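Local coordinates for protein probable exosome complex exonuclease 2 (Pyrococcus abyssi, PDB 2PO1) that probably serves as the non-catalytic Rrp42 subunit of the RNA-degrading archaeal exosome, contributing to the shape of the active site of its Rrp41 partner, at residues V199-I204 / G222-T227; D149-D154 / V210-D215; T68-P73 / G133-V138; P78-M83 / L123-M128. One frame throughout, in Å; residues are numbered along the deposited sequence.

In the fold
The four contacts form two clusters at opposite sides of the chain's centre. Contacts 3 and 4, with centres about 9 Å apart, share the mixed sheet of the first RNase PH domain, in which strand 135-147 runs between strands 60-71 and 82-89; along the chain contact 4 is nested inside the loop that contact 3 closes. Contacts 1 and 2, also about 9 Å between centres, come later, and their segments alternate. Contact 1 pairs two strands of the second domain, and contact 2 alone joins the two family regions. The centres of contacts 1 and 2 lie about 30 to 35 Å from those of contacts 3 and 4, which bound RNA touches.

Contact 1: V199-I204 / G222-T227; sequences VTFAKI and GKITIT
The carbonyl oxygen of Ile224 draws in three groups from the neighbouring strand. Phe201 N donates to Ile224 O over 2.8 Å in a nearly straight bond (171°), coming in nearly along the C=O axis. Thr200 adds a CA-H...O contact, its CA 3.3 Å from Ile224 O. The Phe201 ring then turns an edge to the oxygen, which lies in the ring plane 3.8 Å from Phe201 CD1. CG of Phe201, anti to the carbonyl carbon (chi1 -55°), lies beside the amide that makes the bond.

The two strands run antiparallel in the sheet of the second RNase PH domain. Val199-Ile226, Phe201-Ile224 and Lys203-Gly222 are hydrogen-bonded pairs, alternating with the non-hydrogen-bonded pairs Thr200-Thr225 and Ala202-Lys223. On the face carrying Val199, Phe201, Ile224 and Ile226, Phe201 CB meets Ile224 CG2 at 4.1 Å, and helix 247-275 packs over these side chains. On the other face Thr200 CG2 rests against the aliphatic part of Lys223, 3.6 Å from Lys223 CE. The lysine bends at chi3 (-97°) and its NZ goes on to a salt bridge with Glu217. Thr200 OG1 and Thr225 OG1 are modelled so close that the details of their contact are doubtful, but Thr200 OG1 also bonds to Asp154.

The chemistry is thus divided: a largely apolar face, with Lys203 at one end reaching Glu249, closes against helix 247-275, while on the opposite face the buried Thr200 and Lys223 find polar partners in Asp154 and Glu217.

Contact 2: D149-D154 / V210-D215; sequences DGNLMD and VDPSLD
Asn151 reaches across to Asp211 with its amide nitrogen, ND2 donating to Asp211 OD2 over 2.8 Å. CG of Asn151 lies anti to the backbone N (chi1 -157°), as does CG of Asp211, and the two side chains cross at about a right angle, amide and carboxylate planes 47° apart. Asp211 OD2 lies in the amide plane and is met on its anti side, 27° out of the carboxylate plane. The other N-H of ND2 goes to Asp154 OD2 at 2.9 Å, from above that carboxylate plane. OD1 of Asn151 accepts from Asp154 N at 3.3 Å, an N-cap for helix 152-166.

Pro212 CD packs 3.9 Å from Asn151 CB. At Gly150 a CB would run into the backbone of Ser213 and Leu214. Asp149 OD2 lies 3.6 Å from Leu214 CB. An alanine in place of Asn151 would probably leave Asp154 N without its capping acceptor and the carboxylates of Asp154 and Asp211 without the amide that links them.

Salt bridges from Arg37 and Arg31 would probably keep the buried Asp211 ionised, whereas Asp154 is bonded by neutral groups, Tyr36 among them: a polar seam between the first and second RNase PH family regions.

Contact 3: T68-P73 / G133-V138; sequences TSLGEP and GKIVRV. With nucleotides of chain A.
Leu70 and Arg137 form a non-hydrogen-bonded pair where strands 60-71 and 135-147 run antiparallel in the central sheet of the first RNase PH domain. Both side chains stand on one face of the sheet, while Val138 stands on the other, toward the RNA base. Leu70 places CD2 4.0 Å from Arg137 CG, and its CB meets Ile135 CG2 at 4.1 Å. Farther out, the arginine bends at chi3 (-88°), and its NH1 is held by Pro170 O.

Gly71 and Val136 form the next hydrogen-bonded pair, bonded both ways through their backbones. Beyond it the chain turns Pro73 toward the second segment: Pro73 CB lies 3.7 Å from Val136 CG1.

Val138 CG1, anti to the backbone N (chi1 -178°), comes within 4.0 Å of N7 of A6 of chain A; CG2, beside the backbone N, meets Gly71 N at 3.6 Å. A6 of chain A brings N6 to 3.6 Å from Gly71 CA and N1 to 3.0 Å from Glu72 O. A CB on that glycine would collide with N6. On the Leu70 and Arg137 face a water bridges the strands: it bonds to Thr68 OG1 at 3.0 Å and accepts a weak bond from Arg137 NH2.

Contact 4: P78-M83 / L123-M128; sequences PNMGVM and LNLEKM
Leu125 lies against Gly81, Met80 and Met83, where the loop between helix 104-118 and strand 135-147 of the first RNase PH domain meets the start of strand 82-89. An Asx turn at Asn124, whose OD1 accepts from Glu126 N, shapes the loop here.

From the backbone outward, Leu125 CB meets Gly81 O at 3.6 Å. CG stands anti to the carbonyl carbon (chi1 -56°) and stays close to the same oxygen. At the fork the branches part: CD1 lies 3.5 Å from Gly81 O and 3.7 Å from Met80 CE, and CD2 packs 3.8 Å from Met83 CB. An alanine here would probably leave Met80 CE without its leucine partner, take one of two leucine methyls from Met83 CB, and open a gap beside Gly81 O.

Met83 continues the apolar row, its SD 3.6 Å from Leu123 CD1. Met128 puts its CE 3.5 Å from Val82 N, and its CB lies so near Gly81 that a side chain on the glycine would clash. Gly81 N donates to Leu125 O in a straight bond (179°), though its modelled length is doubtfully short. Outside this core a water ties the backbones, donating to Asn79 O and, at 2.9 Å, to Glu126 O.

Contact 1: V199-I204 / G222-T227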
loop_
_atom_site.group_PDB
_atom_site.type_symbol
_atom_site.label_atom_id
_atom_site.label_comp_id
_atom_site.label_asym_id
_atom_site.label_seq_id
_atom_site.Cartn_x
_atom_site.Cartn_y
_atom_site.Cartn_z
ATOM N N VAL C 199 15.014 29.736 -6.725
ATOM C CA VAL C 199 16.146 29.716 -7.607
ATOM C C VAL C 199 17.132 28.696 -7.083
ATOM O O VAL C 199 17.418 28.693 -5.909
ATOM C CB VAL C 199 16.737 31.117 -7.701
ATOM C CG1 VAL C 199 18.021 31.063 -8.427
ATOM C CG2 VAL C 199 15.700 32.067 -8.400
ATOM N N THR C 200 17.658 27.841 -7.949
ATOM C CA THR C 200 18.419 26.686 -7.512
ATOM C C THR C 200 19.788 26.689 -8.140
ATOM O O THR C 200 19.928 27.007 -9.286
ATOM C CB THR C 200 17.658 25.405 -7.857
ATOM O OG1 THR C 200 16.540 25.289 -6.973
ATOM C CG2 THR C 200 18.524 24.242 -7.717
ATOM N N PHE C 201 20.807 26.426 -7.330
ATOM C CA PHE C 201 22.204 26.382 -7.785
ATOM C C PHE C 201 22.749 24.982 -7.601
ATOM O O PHE C 201 22.445 24.333 -6.598
ATOM C CB PHE C 201 23.082 27.359 -6.966
ATOM C CG PHE C 201 22.569 28.773 -6.981
ATOM C CD1 PHE C 201 21.441 29.134 -6.227
ATOM C CD2 PHE C 201 23.184 29.731 -7.773
ATOM C CE1 PHE C 201 20.934 30.438 -6.284
ATOM C CE2 PHE C 201 22.680 31.042 -7.820
ATOM C CZ PHE C 201 21.554 31.382 -7.088
ATOM N N ALA C 202 23.576 24.530 -8.545
ATOM C CA ALA C 202 24.368 23.308 -8.374
ATOM C C ALA C 202 25.746 23.757 -7.964
ATOM O O ALA C 202 26.283 24.668 -8.545
ATOM C CB ALA C 202 24.438 22.555 -9.673
ATOM N N LYS C 203 26.300 23.155 -6.922
ATOM C CA LYS C 203 27.695 23.350 -6.652
ATOM C C LYS C 203 28.441 22.239 -7.372
ATOM O O LYS C 203 28.191 21.035 -7.137
ATOM C CB LYS C 203 27.964 23.309 -5.161
ATOM C CG LYS C 203 29.424 23.325 -4.790
ATOM C CD LYS C 203 29.582 23.781 -3.354
ATOM C CE LYS C 203 31.056 23.827 -2.983
ATOM N NZ LYS C 203 31.159 24.343 -1.589
ATOM N N ILE C 204 29.326 22.644 -8.277
ATOM C CA ILE C 204 30.214 21.726 -9.013
ATOM C C ILE C 204 31.649 22.149 -8.746
ATOM O O ILE C 204 32.082 23.215 -9.182
ATOM C CB ILE C 204 29.904 21.759 -10.513
ATOM C CG1 ILE C 204 28.398 21.554 -10.727
ATOM C CG2 ILE C 204 30.777 20.754 -11.268
ATOM C CD1 ILE C 204 27.921 21.645 -12.197
ATOM N N GLY C 222 26.503 19.172 -4.946
ATOM C CA GLY C 222 25.364 19.449 -4.078
ATOM C C GLY C 222 24.562 20.560 -4.705
ATOM O O GLY C 222 24.892 21.038 -5.785
ATOM N N LYS C 223 23.493 20.974 -4.026
ATOM C CA LYS C 223 22.562 21.869 -4.669
ATOM C C LYS C 223 21.911 22.642 -3.579
ATOM O O LYS C 223 21.858 22.174 -2.459
ATOM C CB LYS C 223 21.547 21.020 -5.403
ATOM C CG LYS C 223 20.291 21.688 -5.806
ATOM C CD LYS C 223 19.457 20.675 -6.562
ATOM C CE LYS C 223 19.680 20.876 -8.024
ATOM N NZ LYS C 223 18.792 20.108 -8.911
ATOM N N ILE C 224 21.494 23.861 -3.878
ATOM C CA ILE C 224 20.830 24.661 -2.873
ATOM C C ILE C 224 19.782 25.453 -3.578
ATOM O O ILE C 224 20.005 25.956 -4.681
ATOM C CB ILE C 224 21.835 25.628 -2.053
ATOM C CG1 ILE C 224 21.083 26.279 -0.877
ATOM C CG2 ILE C 224 22.455 26.660 -2.956
ATOM C CD1 ILE C 224 21.969 26.905 0.179
ATOM N N THR C 225 18.604 25.493 -2.962
ATOM C CA THR C 225 17.490 26.230 -3.526
ATOM C C THR C 225 17.142 27.303 -2.540
ATOM O O THR C 225 17.061 27.029 -1.341
ATOM C CB THR C 225 16.272 25.328 -3.708
ATOM O OG1 THR C 225 16.511 24.406 -4.781
ATOM C CG2 THR C 225 15.057 26.164 -4.003
ATOM N N ILE C 226 17.062 28.535 -3.050
ATOM C CA ILE C 226 16.598 29.709 -2.316
ATOM C C ILE C 226 15.322 30.218 -2.960
ATOM O O ILE C 226 15.330 30.595 -4.127
ATOM C CB ILE C 226 17.619 30.919 -2.425
ATOM C CG1 ILE C 226 19.078 30.449 -2.266
ATOM C CG2 ILE C 226 17.245 31.997 -1.461
ATOM C CD1 ILE C 226 19.341 29.795 -0.889
ATOM N N THR C 227 14.245 30.277 -2.196
ATOM C CA THR C 227 12.996 30.769 -2.687
ATOM C C THR C 227 12.670 32.101 -2.060
ATOM O O THR C 227 12.663 32.229 -0.836
ATOM C CB THR C 227 11.867 29.780 -2.307
ATOM O OG1 THR C 227 12.194 28.512 -2.834
ATOM C CG2 THR C 227 10.520 30.257 -2.844
#

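Contact 2: D149-D154 / V210-D215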
loop_
_atom_site.group_PDB
_atom_site.type_symbol
_atom_site.label_atom_id
_atom_site.label_comp_id
_atom_site.label_asym_id
_atom_site.label_seq_id
_atom_site.Cartn_x
_atom_site.Cartn_y
_atom_site.Cartn_z
ATOM N N ASP C 149 14.854 17.512 -17.433
ATOM C CA ASP C 149 16.154 17.786 -17.983
ATOM C C ASP C 149 16.870 18.703 -17.033
ATOM O O ASP C 149 17.598 19.587 -17.470
ATOM C CB ASP C 149 16.088 18.462 -19.333
ATOM C CG ASP C 149 17.386 18.275 -20.121
ATOM O OD1 ASP C 149 17.736 19.129 -20.967
ATOM O OD2 ASP C 149 18.051 17.221 -19.905
ATOM N N GLY C 150 16.563 18.558 -15.769
ATOM C CA GLY C 150 17.304 19.242 -14.731
ATOM C C GLY C 150 16.526 20.386 -14.163
ATOM O O GLY C 150 15.686 21.005 -14.834
ATOM N N ASN C 151 16.872 20.753 -12.927
ATOM C CA ASN C 151 16.181 21.815 -12.237
ATOM C C ASN C 151 14.662 21.697 -12.130
ATOM O O ASN C 151 13.947 22.635 -12.389
ATOM C CB ASN C 151 16.683 23.216 -12.704
ATOM C CG ASN C 151 16.415 24.269 -11.678
ATOM O OD1 ASN C 151 16.094 23.936 -10.536
ATOM N ND2 ASN C 151 16.601 25.561 -12.043
ATOM N N LEU C 152 14.149 20.524 -11.682
ATOM C CA LEU C 152 12.765 20.396 -11.422
ATOM C C LEU C 152 12.303 21.394 -10.371
ATOM O O LEU C 152 11.225 21.927 -10.459
ATOM C CB LEU C 152 12.471 18.951 -10.939
ATOM C CG LEU C 152 12.809 17.841 -11.926
ATOM C CD1 LEU C 152 12.478 16.478 -11.324
ATOM C CD2 LEU C 152 12.045 18.121 -13.235
ATOM N N MET C 153 13.095 21.627 -9.327
ATOM C CA MET C 153 12.642 22.459 -8.264
ATOM C C MET C 153 12.189 23.821 -8.768
ATOM O O MET C 153 11.073 24.268 -8.489
ATOM C CB MET C 153 13.760 22.603 -7.244
ATOM C CG MET C 153 13.331 23.478 -6.125
ATOM S SD MET C 153 12.412 22.539 -4.961
ATOM C CE MET C 153 13.706 21.490 -4.256
ATOM N N ASP C 154 12.999 24.477 -9.573
ATOM C CA ASP C 154 12.614 25.819 -9.997
ATOM C C ASP C 154 11.495 25.739 -10.991
ATOM O O ASP C 154 10.571 26.524 -10.972
ATOM C CB ASP C 154 13.768 26.569 -10.622
ATOM C CG ASP C 154 14.907 26.795 -9.663
ATOM O OD1 ASP C 154 14.830 26.260 -8.568
ATOM O OD2 ASP C 154 15.895 27.523 -9.998
ATOM N N VAL C 210 23.694 28.478 -11.623
ATOM C CA VAL C 210 22.260 28.495 -11.445
ATOM C C VAL C 210 21.591 27.687 -12.561
ATOM O O VAL C 210 22.132 27.541 -13.679
ATOM C CB VAL C 210 21.704 29.923 -11.415
ATOM C CG1 VAL C 210 21.740 30.484 -12.768
ATOM C CG2 VAL C 210 20.235 29.898 -10.974
ATOM N N ASP C 211 20.422 27.147 -12.228
ATOM C CA ASP C 211 19.609 26.374 -13.161
ATOM C C ASP C 211 20.422 25.274 -13.831
ATOM O O ASP C 211 20.621 25.323 -15.040
ATOM C CB ASP C 211 18.994 27.279 -14.207
ATOM C CG ASP C 211 18.094 26.545 -15.168
ATOM O OD1 ASP C 211 18.057 26.982 -16.334
ATOM O OD2 ASP C 211 17.426 25.559 -14.770
ATOM N N PRO C 212 20.803 24.230 -13.053
ATOM C CA PRO C 212 21.664 23.155 -13.524
ATOM C C PRO C 212 20.824 22.303 -14.450
ATOM O O PRO C 212 19.682 22.055 -14.137
ATOM C CB PRO C 212 21.995 22.369 -12.220
ATOM C CG PRO C 212 20.876 22.619 -11.310
ATOM C CD PRO C 212 20.370 24.020 -11.654
ATOM N N SER C 213 21.336 21.956 -15.608
ATOM C CA SER C 213 20.672 20.994 -16.494
ATOM C C SER C 213 20.930 19.622 -15.885
ATOM O O SER C 213 21.702 19.491 -14.937
ATOM C CB SER C 213 21.337 21.004 -17.849
ATOM O OG SER C 213 22.713 20.640 -17.703
ATOM N N LEU C 214 20.333 18.591 -16.467
ATOM C CA LEU C 214 20.485 17.227 -15.962
ATOM C C LEU C 214 21.948 16.846 -15.997
ATOM O O LEU C 214 22.474 16.296 -15.028
ATOM C CB LEU C 214 19.727 16.290 -16.860
ATOM C CG LEU C 214 18.924 15.126 -16.340
ATOM C CD1 LEU C 214 18.848 14.160 -17.520
ATOM C CD2 LEU C 214 19.491 14.554 -15.051
ATOM N N ASP C 215 22.625 17.180 -17.097
ATOM C CA ASP C 215 24.035 16.833 -17.236
ATOM C C ASP C 215 24.839 17.496 -16.106
ATOM O O ASP C 215 25.742 16.893 -15.582
ATOM C CB ASP C 215 24.573 17.308 -18.571
ATOM C CG ASP C 215 24.139 16.412 -19.716
ATOM O OD1 ASP C 215 23.914 15.194 -19.462
ATOM O OD2 ASP C 215 24.017 16.933 -20.844
#

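Contact 3: T68-P73 / G133-V138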
loop_
_atom_site.group_PDB
_atom_site.type_symbol
_atom_site.label_atom_id
_atom_site.label_comp_id
_atom_site.label_asym_id
_atom_site.label_seq_id
_atom_site.Cartn_x
_atom_site.Cartn_y
_atom_site.Cartn_z
ATOM N N THR C 68 -9.544 23.281 -7.250
ATOM C CA THR C 68 -10.048 23.665 -5.952
ATOM C C THR C 68 -11.400 23.024 -5.698
ATOM O O THR C 68 -12.143 22.733 -6.620
ATOM C CB THR C 68 -10.215 25.145 -5.913
ATOM O OG1 THR C 68 -11.258 25.481 -6.823
ATOM C CG2 THR C 68 -8.930 25.799 -6.362
ATOM N N SER C 69 -11.699 22.738 -4.441
ATOM C CA SER C 69 -13.055 22.426 -4.093
ATOM C C SER C 69 -13.320 23.032 -2.737
ATOM O O SER C 69 -12.504 23.785 -2.191
ATOM C CB SER C 69 -13.225 20.914 -4.052
ATOM O OG SER C 69 -12.225 20.414 -3.205
ATOM N N LEU C 70 -14.462 22.707 -2.176
ATOM C CA LEU C 70 -14.779 23.195 -0.873
ATOM C C LEU C 70 -14.729 22.016 0.034
ATOM O O LEU C 70 -15.236 20.951 -0.303
ATOM C CB LEU C 70 -16.169 23.845 -0.864
ATOM C CG LEU C 70 -16.316 25.130 -1.700
ATOM C CD1 LEU C 70 -17.770 25.671 -1.668
ATOM C CD2 LEU C 70 -15.328 26.175 -1.215
ATOM N N GLY C 71 -14.123 22.195 1.189
ATOM C CA GLY C 71 -14.062 21.131 2.158
ATOM C C GLY C 71 -13.935 21.739 3.529
ATOM O O GLY C 71 -13.938 22.946 3.680
ATOM N N GLU C 72 -13.815 20.882 4.526
ATOM C CA GLU C 72 -13.614 21.302 5.896
ATOM C C GLU C 72 -12.177 21.713 6.150
ATOM O O GLU C 72 -11.266 21.081 5.630
ATOM C CB GLU C 72 -13.922 20.133 6.824
ATOM C CG GLU C 72 -15.120 19.304 6.453
ATOM C CD GLU C 72 -15.480 18.294 7.551
ATOM O OE1 GLU C 72 -14.602 17.923 8.371
ATOM O OE2 GLU C 72 -16.655 17.860 7.601
ATOM N N PRO C 73 -11.944 22.733 6.986
ATOM C CA PRO C 73 -10.540 22.999 7.284
ATOM C C PRO C 73 -9.977 21.987 8.294
ATOM O O PRO C 73 -10.699 21.103 8.771
ATOM C CB PRO C 73 -10.560 24.402 7.875
ATOM C CG PRO C 73 -11.913 24.508 8.516
ATOM C CD PRO C 73 -12.853 23.645 7.711
ATOM N N GLY C 133 -14.205 27.206 10.306
ATOM C CA GLY C 133 -14.295 25.942 11.010
ATOM C C GLY C 133 -15.092 24.863 10.314
ATOM O O GLY C 133 -15.222 23.771 10.857
ATOM N N LYS C 134 -15.633 25.148 9.129
ATOM C CA LYS C 134 -16.560 24.213 8.483
ATOM C C LYS C 134 -16.407 24.088 6.975
ATOM O O LYS C 134 -16.536 23.001 6.436
ATOM C CB LYS C 134 -18.008 24.610 8.800
ATOM C CG LYS C 134 -18.283 24.773 10.293
ATOM C CD LYS C 134 -19.125 23.614 10.861
ATOM C CE LYS C 134 -18.307 22.352 11.260
ATOM N NZ LYS C 134 -19.153 21.483 12.171
ATOM N N ILE C 135 -16.191 25.198 6.277
ATOM C CA ILE C 135 -16.158 25.151 4.829
ATOM C C ILE C 135 -15.162 26.145 4.342
ATOM O O ILE C 135 -15.377 27.342 4.452
ATOM C CB ILE C 135 -17.511 25.481 4.154
ATOM C CG1 ILE C 135 -18.580 24.448 4.531
ATOM C CG2 ILE C 135 -17.307 25.604 2.606
ATOM C CD1 ILE C 135 -19.946 24.906 4.329
ATOM N N VAL C 136 -14.068 25.624 3.794
ATOM C CA VAL C 136 -13.026 26.431 3.236
ATOM C C VAL C 136 -12.720 25.946 1.812
ATOM O O VAL C 136 -13.117 24.839 1.386
ATOM C CB VAL C 136 -11.770 26.428 4.135
ATOM C CG1 VAL C 136 -12.161 26.775 5.545
ATOM C CG2 VAL C 136 -11.095 25.078 4.122
ATOM N N ARG C 137 -12.074 26.811 1.058
ATOM C CA ARG C 137 -11.535 26.406 -0.198
ATOM C C ARG C 137 -10.346 25.485 0.038
ATOM O O ARG C 137 -9.507 25.722 0.935
ATOM C CB ARG C 137 -11.135 27.609 -1.061
ATOM C CG ARG C 137 -11.701 27.381 -2.448
ATOM C CD ARG C 137 -11.389 28.486 -3.344
ATOM N NE ARG C 137 -12.373 29.570 -3.324
ATOM C CZ ARG C 137 -13.525 29.548 -3.972
ATOM N NH1 ARG C 137 -14.291 30.618 -3.943
ATOM N NH2 ARG C 137 -13.917 28.464 -4.635
ATOM N N VAL C 138 -10.326 24.426 -0.755
ATOM C CA VAL C 138 -9.252 23.446 -0.757
ATOM C C VAL C 138 -8.580 23.546 -2.106
ATOM O O VAL C 138 -9.222 23.402 -3.147
ATOM C CB VAL C 138 -9.819 22.052 -0.460
ATOM C CG1 VAL C 138 -8.682 21.013 -0.420
ATOM C CG2 VAL C 138 -10.492 22.115 0.852
ATOM P P A A 6 -5.296 13.001 -2.164
ATOM O OP1 A A 6 -4.165 13.593 -2.927
ATOM O OP2 A A 6 -6.684 13.189 -2.665
ATOM O "O5'" A A 6 -5.267 13.572 -0.661
ATOM C "C5'" A A 6 -5.557 14.950 -0.375
ATOM C "C4'" A A 6 -4.704 15.520 0.760
ATOM O "O4'" A A 6 -5.283 16.771 1.237
ATOM C "C3'" A A 6 -4.546 14.658 2.012
ATOM O "O3'" A A 6 -3.287 14.976 2.597
ATOM C "C2'" A A 6 -5.742 15.108 2.865
ATOM O "O2'" A A 6 -5.503 14.965 4.254
ATOM C "C1'" A A 6 -5.928 16.583 2.484
ATOM N N9 A A 6 -7.315 17.011 2.310
ATOM C C8 A A 6 -8.008 17.011 1.134
ATOM N N7 A A 6 -9.238 17.446 1.235
ATOM C C5 A A 6 -9.372 17.761 2.579
ATOM C C6 A A 6 -10.452 18.278 3.342
ATOM N N6 A A 6 -11.643 18.578 2.811
ATOM N N1 A A 6 -10.264 18.478 4.669
ATOM C C2 A A 6 -9.074 18.181 5.199
ATOM N N3 A A 6 -7.993 17.691 4.578
ATOM C C4 A A 6 -8.194 17.500 3.258
HETATM O O HOH W 1 -13.994 25.553 -5.479
#

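Contact 4: P78-M83 / L123-M128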
loop_
_atom_site.group_PDB
_atom_site.type_symbol
_atom_site.label_atom_id
_atom_site.label_comp_id
_atom_site.label_asym_id
_atom_site.label_seq_id
_atom_site.Cartn_x
_atom_site.Cartn_y
_atom_site.Cartn_z
ATOM N N PRO C 78 -9.320 26.459 11.736
ATOM C CA PRO C 78 -10.654 26.579 11.179
ATOM C C PRO C 78 -10.757 27.882 10.372
ATOM O O PRO C 78 -11.720 28.099 9.648
ATOM C CB PRO C 78 -11.536 26.616 12.424
ATOM C CG PRO C 78 -10.698 27.233 13.463
ATOM C CD PRO C 78 -9.292 26.809 13.169
ATOM N N ASN C 79 -9.709 28.698 10.475
ATOM C CA ASN C 79 -9.715 29.981 9.781
ATOM C C ASN C 79 -8.812 30.038 8.573
ATOM O O ASN C 79 -8.502 31.102 8.054
ATOM C CB ASN C 79 -9.397 31.105 10.750
ATOM C CG ASN C 79 -10.531 31.370 11.671
ATOM O OD1 ASN C 79 -11.632 31.658 11.223
ATOM N ND2 ASN C 79 -10.291 31.230 12.962
ATOM N N MET C 80 -8.456 28.876 8.071
ATOM C CA MET C 80 -7.577 28.811 6.922
ATOM C C MET C 80 -8.098 27.848 5.905
ATOM O O MET C 80 -8.583 26.781 6.236
ATOM C CB MET C 80 -6.192 28.419 7.377
ATOM C CG MET C 80 -5.387 29.581 7.931
ATOM S SD MET C 80 -4.040 28.865 8.917
ATOM C CE MET C 80 -3.126 27.830 7.799
ATOM N N GLY C 81 -8.054 28.260 4.654
ATOM C CA GLY C 81 -8.314 27.340 3.592
ATOM C C GLY C 81 -7.192 26.314 3.531
ATOM O O GLY C 81 -6.267 26.307 4.360
ATOM N N VAL C 82 -7.289 25.420 2.571
ATOM C CA VAL C 82 -6.384 24.289 2.529
ATOM C C VAL C 82 -5.568 24.358 1.265
ATOM O O VAL C 82 -6.079 24.647 0.145
ATOM C CB VAL C 82 -7.123 22.880 2.708
ATOM C CG1 VAL C 82 -6.166 21.708 2.390
ATOM C CG2 VAL C 82 -7.666 22.725 4.092
ATOM N N MET C 83 -4.272 24.109 1.425
ATOM C CA MET C 83 -3.465 23.964 0.249
ATOM C C MET C 83 -2.621 22.720 0.378
ATOM O O MET C 83 -1.968 22.434 1.427
ATOM C CB MET C 83 -2.585 25.214 0.073
ATOM C CG MET C 83 -1.742 25.205 -1.195
ATOM S SD MET C 83 -0.535 26.562 -1.047
ATOM C CE MET C 83 0.935 25.688 -0.519
ATOM N N LEU C 123 -0.213 32.106 -1.169
ATOM C CA LEU C 123 -1.625 31.815 -1.288
ATOM C C LEU C 123 -2.121 32.125 0.078
ATOM O O LEU C 123 -1.789 31.414 1.049
ATOM C CB LEU C 123 -1.894 30.354 -1.515
ATOM C CG LEU C 123 -3.071 29.870 -2.370
ATOM C CD1 LEU C 123 -3.504 28.500 -1.914
ATOM C CD2 LEU C 123 -4.155 30.811 -2.476
ATOM N N ASN C 124 -2.925 33.170 0.186
ATOM C CA ASN C 124 -3.395 33.542 1.488
ATOM C C ASN C 124 -4.578 32.662 1.938
ATOM O O ASN C 124 -5.714 32.892 1.535
ATOM C CB ASN C 124 -3.775 34.999 1.458
ATOM C CG ASN C 124 -3.945 35.543 2.799
ATOM O OD1 ASN C 124 -4.243 34.806 3.732
ATOM N ND2 ASN C 124 -3.704 36.830 2.946
ATOM N N LEU C 125 -4.313 31.676 2.795
ATOM C CA LEU C 125 -5.294 30.691 3.187
ATOM C C LEU C 125 -6.400 31.264 4.021
ATOM O O LEU C 125 -7.485 30.669 4.149
ATOM C CB LEU C 125 -4.638 29.535 3.979
ATOM C CG LEU C 125 -3.494 28.817 3.283
ATOM C CD1 LEU C 125 -3.014 27.679 4.130
ATOM C CD2 LEU C 125 -3.887 28.314 1.884
ATOM N N GLU C 126 -6.114 32.407 4.622
ATOM C CA GLU C 126 -7.086 33.113 5.451
ATOM C C GLU C 126 -8.187 33.732 4.604
ATOM O O GLU C 126 -9.271 34.004 5.080
ATOM C CB GLU C 126 -6.358 34.168 6.257
ATOM C CG GLU C 126 -5.731 33.594 7.491
ATOM C CD GLU C 126 -4.314 34.038 7.663
ATOM O OE1 GLU C 126 -4.071 35.004 8.444
ATOM O OE2 GLU C 126 -3.451 33.436 6.987
ATOM N N LYS C 127 -7.908 33.936 3.337
ATOM C CA LYS C 127 -8.854 34.515 2.421
ATOM C C LYS C 127 -9.541 33.410 1.634
ATOM O O LYS C 127 -10.015 33.618 0.515
ATOM C CB LYS C 127 -8.139 35.505 1.506
ATOM C CG LYS C 127 -7.547 36.656 2.275
ATOM C CD LYS C 127 -7.000 37.749 1.387
ATOM C CE LYS C 127 -6.624 39.009 2.223
ATOM N NZ LYS C 127 -6.159 40.053 1.290
ATOM N N MET C 128 -9.586 32.221 2.221
ATOM C CA MET C 128 -10.117 31.047 1.529
ATOM C C MET C 128 -11.117 30.346 2.418
ATOM O O MET C 128 -11.482 29.185 2.191
ATOM C CB MET C 128 -8.977 30.093 1.144
ATOM C CG MET C 128 -8.290 30.507 -0.104
ATOM S SD MET C 128 -6.858 29.514 -0.474
ATOM C CE MET C 128 -7.323 27.931 0.183
HETATM O O HOH W 2 -9.628 33.401 7.877
#